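Local coordinates for protein high choriolytic enzyme 1 (Oryzias latipes, PDB 3VTG) that is a zinc-dependent metalloendopeptidase of the astacin family that helps break down the egg envelope when the fish hatches, at residues S27-G32 with V65-G70. Residues are numbered along the deposited sequence; the frame is centred on the assembly and turned at random.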
# COMPACT_ATOMS: atom_id res chain seq x y z
N SER A 27 0.12 8.90 16.87
CA SER A 27 -0.82 9.20 17.96
C SER A 27 -0.29 8.80 19.33
O SER A 27 0.32 7.73 19.48
CB SER A 27 -2.16 8.51 17.71
OG SER A 27 -3.02 8.62 18.84
N SER A 28 -0.53 9.66 20.32
CA SER A 28 -0.16 9.39 21.71
C SER A 28 -0.86 8.16 22.29
O SER A 28 -0.46 7.65 23.34
CB SER A 28 -0.45 10.62 22.58
OG SER A 28 -1.84 10.80 22.76
N GLU A 29 -1.91 7.68 21.61
CA GLU A 29 -2.61 6.46 22.03
C GLU A 29 -1.69 5.24 22.03
O GLU A 29 -1.82 4.36 22.88
CB GLU A 29 -3.83 6.19 21.14
CG GLU A 29 -4.68 5.01 21.62
CD GLU A 29 -5.87 4.70 20.72
OE1 GLU A 29 -6.09 5.43 19.73
OE2 GLU A 29 -6.59 3.72 21.02
N TYR A 30 -0.76 5.20 21.09
CA TYR A 30 0.16 4.07 20.96
C TYR A 30 1.20 4.04 22.08
O TYR A 30 1.75 5.08 22.44
CB TYR A 30 0.87 4.11 19.61
CG TYR A 30 -0.01 3.96 18.40
CD1 TYR A 30 -0.54 2.72 18.03
CD2 TYR A 30 -0.30 5.06 17.59
CE1 TYR A 30 -1.33 2.58 16.91
CE2 TYR A 30 -1.09 4.93 16.46
CZ TYR A 30 -1.61 3.70 16.12
OH TYR A 30 -2.38 3.57 14.99
N SER A 31 1.46 2.85 22.61
CA SER A 31 2.55 2.64 23.56
C SER A 31 3.90 2.78 22.85
O SER A 31 3.96 2.77 21.62
CB SER A 31 2.45 1.25 24.19
OG SER A 31 2.61 0.24 23.21
N GLY A 32 4.97 2.90 23.63
CA GLY A 32 6.33 2.96 23.09
C GLY A 32 6.66 1.78 22.19
O GLY A 32 7.30 1.95 21.16
N VAL A 65 -0.48 9.06 11.94
CA VAL A 65 -0.80 7.66 12.20
C VAL A 65 -1.72 7.55 13.41
O VAL A 65 -1.37 7.98 14.51
CB VAL A 65 0.47 6.79 12.40
CG1 VAL A 65 0.10 5.32 12.53
CG2 VAL A 65 1.46 6.99 11.25
N VAL A 66 -2.90 6.98 13.19
CA VAL A 66 -3.95 6.93 14.21
C VAL A 66 -4.55 5.52 14.28
O VAL A 66 -4.52 4.78 13.29
CB VAL A 66 -5.08 7.96 13.94
CG1 VAL A 66 -4.59 9.38 14.20
CG2 VAL A 66 -5.62 7.82 12.52
N SER A 67 -5.08 5.15 15.44
CA SER A 67 -5.75 3.87 15.57
C SER A 67 -7.25 4.04 15.36
O SER A 67 -8.00 4.23 16.32
CB SER A 67 -5.47 3.22 16.92
OG SER A 67 -6.09 1.95 17.00
N LYS A 68 -7.68 3.98 14.11
CA LYS A 68 -9.10 4.07 13.80
C LYS A 68 -9.62 2.72 13.28
O LYS A 68 -9.06 1.68 13.63
CB LYS A 68 -9.38 5.25 12.85
CG LYS A 68 -9.10 6.58 13.53
CD LYS A 68 -9.54 7.78 12.72
CE LYS A 68 -9.39 9.05 13.55
NZ LYS A 68 -9.75 10.28 12.80
N THR A 69 -10.68 2.74 12.48
CA THR A 69 -11.31 1.51 12.01
C THR A 69 -10.46 0.82 10.94
O THR A 69 -10.37 1.31 9.81
CB THR A 69 -12.74 1.76 11.49
OG1 THR A 69 -13.46 2.54 12.45
CG2 THR A 69 -13.47 0.44 11.25
N GLY A 70 -9.86 -0.30 11.31
CA GLY A 70 -9.08 -1.11 10.38
C GLY A 70 -7.74 -0.50 9.98
O GLY A 70 -7.21 0.38 10.66
O HOH W 1 -5.07 7.00 17.76
O HOH W 2 -7.78 2.02 19.12
O HOH W 3 -8.76 5.46 18.69
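Tyr30 reaches across to the end of strand 62-66 with its ring lying beside the backbone of Val65. The carbonyl O of Val65 meets the ring in plane at its edge, 3.6 Å from CE2, while CG1 of Val65 packs 4.1 Å from that same carbon. Tyr30 CG stands beside its own backbone N (chi1 -64°). The buried OH lies 3.0 Å from Val66 O and is hydrogen-bonded to the carbonyl of Ile86 on the neighbouring strand; tyrosine suits the place because its ring packs on Val65 while its hydroxyl reaches that carbonyl. Val65 O also accepts from Ser27 N at 2.9 Å, with the N-H pointing almost straight at it (160°), which carries the parallel strand pairing one residue past strand 20-26. Ser27 suits the turn that follows: OG, anti to the backbone N, accepts from Glu29 N in an ST turn within a type I turn. Glu29 stretches out fully extended toward Ser67, and OE1 stops 3.6 Å from CB. Three waters bridge its carboxylate to Ser67 N, OG and O, the first also bonding Ser27 OG. Serine offers a short side chain whose OG meets a water and Arg88 N. The turn links strand 20-26 to helix 32-43, starting a beta-alpha-beta unit completed by strand 51-55; here it is fastened to the C-terminal end of the adjacent parallel strand 62-66 in the mixed sheet of the astacin catalytic domain.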